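Local structure of DnaD domain protein (Enterococcus faecalis, 2I5U) at residues S29-I34 / A65-W70; S6-N11 / T22-W27. The protein is of unknown function but, as a member of the DnaB/DnaD family, is probably involved in the initiation of DNA replication. One frame throughout, in Å; residues are numbered along the deposited sequence.

Both contacts belong to helix 18-32 of this all-helical DnaD domain, one fragment of a longer protein, and lie in series along the chain, with the centres of the contacts about 14 Å apart and on opposite sides of the chain's centre. Interaction 2 joins the helix to helix 2-9 through Phe24; interaction 1 joins its last turns to helix 60-73 through Phe31. Trp27, between these two phenylalanines in sequence, links the sites: its ring meets that of Phe31, and its CH2 packs 3.5 Å from the backbone N of Lys68. A bound magnesium ion lies about 10 Å from the side chain of Phe24 and takes no part in the contact, and neither contact is tied to a known active site.

Interaction 1 (S29-I34 / A65-W70)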
# COMPACT_ATOMS: atom_id res chain seq x y z
N SER A 29 7.90 -3.83 -5.08
CA SER A 29 8.93 -4.79 -5.47
C SER A 29 8.59 -6.21 -5.00
O SER A 29 8.80 -7.19 -5.74
CB SER A 29 10.29 -4.37 -4.92
OG SER A 29 10.78 -3.24 -5.63
N ASP A 30 8.08 -6.32 -3.78
CA ASP A 30 7.78 -7.62 -3.20
C ASP A 30 6.61 -8.30 -3.90
O ASP A 30 6.64 -9.51 -4.14
CB ASP A 30 7.57 -7.54 -1.68
CG ASP A 30 8.89 -7.49 -0.91
OD1 ASP A 30 9.97 -7.71 -1.50
OD2 ASP A 30 8.83 -7.24 0.31
N PHE A 31 5.60 -7.53 -4.29
CA PHE A 31 4.50 -8.09 -5.07
C PHE A 31 4.97 -8.48 -6.45
O PHE A 31 4.52 -9.51 -6.98
CB PHE A 31 3.28 -7.16 -5.11
CG PHE A 31 2.43 -7.24 -3.88
CD1 PHE A 31 1.66 -8.38 -3.62
CD2 PHE A 31 2.43 -6.23 -2.94
CE1 PHE A 31 0.89 -8.46 -2.46
CE2 PHE A 31 1.66 -6.33 -1.79
CZ PHE A 31 0.91 -7.44 -1.55
N GLU A 32 5.90 -7.72 -7.02
CA GLU A 32 6.49 -8.10 -8.32
C GLU A 32 7.24 -9.42 -8.25
O GLU A 32 7.23 -10.21 -9.21
CB GLU A 32 7.40 -6.99 -8.86
CG GLU A 32 6.63 -5.79 -9.41
CD GLU A 32 7.51 -4.56 -9.64
OE1 GLU A 32 8.65 -4.50 -9.13
OE2 GLU A 32 7.03 -3.63 -10.33
N LYS A 33 7.89 -9.68 -7.12
CA LYS A 33 8.65 -10.92 -6.93
C LYS A 33 7.77 -12.17 -6.95
O LYS A 33 8.29 -13.27 -7.11
CB LYS A 33 9.44 -10.89 -5.63
CG LYS A 33 10.66 -9.97 -5.65
CD LYS A 33 11.47 -10.07 -4.37
CE LYS A 33 12.58 -9.02 -4.34
NZ LYS A 33 13.51 -9.20 -3.19
N ILE A 34 6.47 -12.02 -6.74
CA ILE A 34 5.57 -13.18 -6.87
C ILE A 34 4.60 -13.04 -8.04
O ILE A 34 3.61 -13.77 -8.12
CB ILE A 34 4.82 -13.51 -5.55
CG1 ILE A 34 4.09 -12.29 -4.97
CG2 ILE A 34 5.82 -14.02 -4.53
CD1 ILE A 34 2.71 -11.98 -5.59
N ALA A 65 -0.12 -4.76 7.75
CA ALA A 65 -0.73 -6.04 8.14
C ALA A 65 -1.59 -6.59 7.02
O ALA A 65 -1.57 -7.81 6.73
CB ALA A 65 -1.54 -5.87 9.39
N ILE A 66 -2.36 -5.71 6.38
CA ILE A 66 -3.20 -6.12 5.26
C ILE A 66 -2.36 -6.65 4.11
O ILE A 66 -2.62 -7.72 3.57
CB ILE A 66 -4.04 -4.95 4.72
CG1 ILE A 66 -5.00 -4.44 5.79
CG2 ILE A 66 -4.81 -5.37 3.48
CD1 ILE A 66 -5.69 -3.12 5.44
N LEU A 67 -1.35 -5.89 3.73
CA LEU A 67 -0.48 -6.29 2.62
C LEU A 67 0.27 -7.60 2.88
O LEU A 67 0.50 -8.37 1.95
CB LEU A 67 0.51 -5.16 2.29
CG LEU A 67 -0.13 -3.86 1.79
CD1 LEU A 67 0.97 -2.81 1.69
CD2 LEU A 67 -0.87 -4.06 0.49
N LYS A 68 0.70 -7.84 4.11
CA LYS A 68 1.42 -9.10 4.43
C LYS A 68 0.54 -10.30 4.18
O LYS A 68 1.03 -11.37 3.72
CB LYS A 68 1.87 -9.14 5.89
CG LYS A 68 3.05 -8.27 6.19
CD LYS A 68 3.46 -8.41 7.64
CE LYS A 68 4.59 -7.45 8.00
NZ LYS A 68 4.94 -7.46 9.48
N ASP A 69 -0.74 -10.16 4.52
CA ASP A 69 -1.73 -11.21 4.26
C ASP A 69 -1.78 -11.49 2.78
O ASP A 69 -1.57 -12.62 2.34
CB ASP A 69 -3.13 -10.79 4.72
CG ASP A 69 -3.28 -10.73 6.21
OD1 ASP A 69 -2.54 -11.44 6.91
OD2 ASP A 69 -4.16 -10.00 6.69
N TRP A 70 -2.04 -10.44 2.01
CA TRP A 70 -2.22 -10.58 0.58
C TRP A 70 -0.98 -11.17 -0.10
O TRP A 70 -1.09 -12.00 -1.01
CB TRP A 70 -2.57 -9.21 -0.02
CG TRP A 70 -3.91 -8.69 0.43
CD1 TRP A 70 -4.85 -9.36 1.16
CD2 TRP A 70 -4.47 -7.39 0.15
NE1 TRP A 70 -5.94 -8.56 1.37
CE2 TRP A 70 -5.74 -7.35 0.76
CE3 TRP A 70 -4.01 -6.27 -0.54
CZ2 TRP A 70 -6.58 -6.23 0.67
CZ3 TRP A 70 -4.84 -5.14 -0.62
CH2 TRP A 70 -6.11 -5.13 -0.02
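Phe31 pushes the far end of its ring against the backbone of helix 60-73 at Leu67 and Trp70, and it contributes well over half of the 127 Å² buried here. The ring does not lie flat on its partner. It arrives leading with CZ, which stands 3.6 Å from Leu67 O, an approach oblique to the ring plane. Close to that plane, at the ring edge, Phe31 CE1 comes within 4.1 Å of Trp70 C. With CG beside the backbone N and opposite the carbonyl carbon (chi1 -81°), Phe31 holds its ring out across the gap between the helices, where the nearest CA atoms, those of Phe31 and Trp70, are still 9.1 Å apart. The two segments run in broadly the same direction, and this is a side-by-side helix pair in the all-helical DnaD domain of this DnaB/DnaD family member, helix 38-55 intervening in sequence and adding Ala41 and Leu44 to the surroundings of the Phe31 ring. The other side chains meet the ring differently. Leu67 crosses Phe31 at about a right angle and touches it with one branch, CD2, 4.1 Å from Phe31 CE2; its chi2 of 173° turns CD1 away from CA, and CD2 is the branch that reaches the phenyl ring. Trp70 offers only the root of its side chain: CB is 4.2 Å from Phe31 CZ, while the indole leads away from helix 18-32. There it packs back along its own helix, with Ile66 CG2 3.4 Å above one face of the indole, offset toward the rim, and it meets the ring of Phe75 farther on.

Interaction 2 (S6-N11 / T22-W27); sequences SIWENN and TDFDYW
Trp8 and Phe24 account for the entire contact, Trp8 giving up 32 Å² of surface and Phe24 34 Å². The benzo side of the indole does the touching: Trp8 CZ3 lies 3.9 Å from Phe24 CE2 and 4.0 Å from Phe24 CZ. Trp8 CE3 lies in the plane of the Phe24 ring, at its edge, 3.9 Å from Phe24 CE2, yet the phenyl reaches Trp8 obliquely. The planes stand at 75° with ring centroids 5.9 Å apart, an oblique aromatic pair, neither stacked nor edge-to-face. Trp8 carries its CG opposite the backbone N (chi1 -179°), which extends the indole from helix 2-9 toward helix 18-32. Just past Trp8 the helix ends at Glu9, and Asn10, the first residue beyond it, turns its ND2 back to Ser6 O at 2.8 Å (N-H...O 156°); Asn10 N grips the same oxygen from the opposite face of its carbonyl plane. The indole NE1 makes a weak hydrogen bond to Leu15 O, and Met16 touches both aromatic side chains. Phe24 meanwhile packs on Ile45 of helix 38-55 and Ile63 of helix 60-73, and Ile7 rests on Ile49, placing the contact where all four helices converge.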
# COMPACT_ATOMS: atom_id res chain seq x y z
N SER A 6 -0.99 10.45 -3.39
CA SER A 6 -2.20 11.29 -3.46
C SER A 6 -3.33 10.77 -2.57
O SER A 6 -3.98 11.53 -1.85
CB SER A 6 -2.73 11.40 -4.89
OG SER A 6 -1.73 11.89 -5.77
N ILE A 7 -3.61 9.47 -2.62
CA ILE A 7 -4.66 8.94 -1.77
C ILE A 7 -4.28 9.08 -0.30
O ILE A 7 -5.13 9.40 0.53
CB ILE A 7 -5.12 7.51 -2.16
CG1 ILE A 7 -6.41 7.18 -1.40
CG2 ILE A 7 -4.04 6.47 -1.93
CD1 ILE A 7 -7.12 5.95 -1.84
N TRP A 8 -3.01 8.88 0.04
CA TRP A 8 -2.52 9.07 1.40
C TRP A 8 -2.71 10.52 1.85
O TRP A 8 -3.37 10.81 2.86
CB TRP A 8 -1.05 8.68 1.46
CG TRP A 8 -0.37 8.80 2.79
CD1 TRP A 8 0.16 9.93 3.35
CD2 TRP A 8 -0.05 7.73 3.69
NE1 TRP A 8 0.75 9.63 4.55
CE2 TRP A 8 0.63 8.29 4.79
CE3 TRP A 8 -0.30 6.34 3.69
CZ2 TRP A 8 1.05 7.52 5.87
CZ3 TRP A 8 0.15 5.59 4.76
CH2 TRP A 8 0.81 6.18 5.83
N GLU A 9 -2.14 11.46 1.08
CA GLU A 9 -2.10 12.84 1.52
C GLU A 9 -3.44 13.57 1.50
O GLU A 9 -3.61 14.53 2.23
CB GLU A 9 -1.03 13.61 0.73
CG GLU A 9 0.35 13.07 1.04
CD GLU A 9 1.47 13.88 0.45
OE1 GLU A 9 1.23 14.64 -0.53
OE2 GLU A 9 2.63 13.71 0.95
N ASN A 10 -4.39 13.10 0.70
CA ASN A 10 -5.70 13.73 0.64
C ASN A 10 -6.73 13.08 1.55
O ASN A 10 -7.91 13.43 1.50
CB ASN A 10 -6.19 13.76 -0.81
CG ASN A 10 -5.41 14.74 -1.63
OD1 ASN A 10 -5.63 15.96 -1.51
ND2 ASN A 10 -4.47 14.25 -2.44
N ASN A 11 -6.30 12.15 2.39
CA ASN A 11 -7.26 11.43 3.21
C ASN A 11 -6.92 11.42 4.68
O ASN A 11 -7.38 10.55 5.42
CB ASN A 11 -7.51 10.03 2.64
CG ASN A 11 -8.31 10.06 1.38
OD1 ASN A 11 -7.80 9.84 0.27
ND2 ASN A 11 -9.56 10.41 1.52
N THR A 22 9.50 4.73 1.05
CA THR A 22 10.47 3.64 0.92
C THR A 22 9.76 2.31 1.13
O THR A 22 9.96 1.37 0.38
CB THR A 22 11.61 3.80 1.95
OG1 THR A 22 12.33 5.02 1.68
CG2 THR A 22 12.54 2.61 1.91
N ASP A 23 8.94 2.25 2.17
CA ASP A 23 8.20 1.03 2.51
C ASP A 23 7.27 0.61 1.40
O ASP A 23 7.17 -0.58 1.06
CB ASP A 23 7.42 1.22 3.83
CG ASP A 23 8.32 1.29 5.05
OD1 ASP A 23 9.43 0.72 5.04
OD2 ASP A 23 7.92 1.92 6.05
N PHE A 24 6.57 1.57 0.82
CA PHE A 24 5.64 1.23 -0.26
C PHE A 24 6.39 0.84 -1.54
O PHE A 24 5.92 -0.03 -2.29
CB PHE A 24 4.62 2.35 -0.50
CG PHE A 24 3.53 2.42 0.56
CD1 PHE A 24 2.92 1.28 1.07
CD2 PHE A 24 3.08 3.64 1.00
CE1 PHE A 24 1.89 1.38 2.03
CE2 PHE A 24 2.06 3.72 1.94
CZ PHE A 24 1.48 2.59 2.45
N ASP A 25 7.53 1.49 -1.83
CA ASP A 25 8.36 1.10 -2.98
C ASP A 25 8.79 -0.35 -2.84
O ASP A 25 8.77 -1.13 -3.81
CB ASP A 25 9.64 1.95 -3.09
CG ASP A 25 9.40 3.32 -3.68
OD1 ASP A 25 8.38 3.51 -4.35
OD2 ASP A 25 10.30 4.20 -3.50
N TYR A 26 9.17 -0.72 -1.63
CA TYR A 26 9.61 -2.08 -1.33
C TYR A 26 8.44 -3.05 -1.45
O TYR A 26 8.61 -4.17 -1.93
CB TYR A 26 10.27 -2.15 0.04
CG TYR A 26 11.32 -3.20 0.09
CD1 TYR A 26 12.61 -2.95 -0.39
CD2 TYR A 26 11.01 -4.48 0.52
CE1 TYR A 26 13.56 -3.93 -0.39
CE2 TYR A 26 11.98 -5.47 0.53
CZ TYR A 26 13.24 -5.18 0.07
OH TYR A 26 14.21 -6.15 0.04
N TRP A 27 7.23 -2.62 -1.07
CA TRP A 27 6.05 -3.47 -1.20
C TRP A 27 5.73 -3.73 -2.66
O TRP A 27 5.37 -4.85 -3.02
CB TRP A 27 4.83 -2.82 -0.53
CG TRP A 27 4.62 -3.29 0.87
CD1 TRP A 27 4.68 -2.55 2.03
CD2 TRP A 27 4.30 -4.62 1.25
NE1 TRP A 27 4.42 -3.36 3.10
CE2 TRP A 27 4.19 -4.63 2.65
CE3 TRP A 27 4.14 -5.81 0.54
CZ2 TRP A 27 3.91 -5.80 3.36
CZ3 TRP A 27 3.84 -6.97 1.24
CH2 TRP A 27 3.74 -6.96 2.64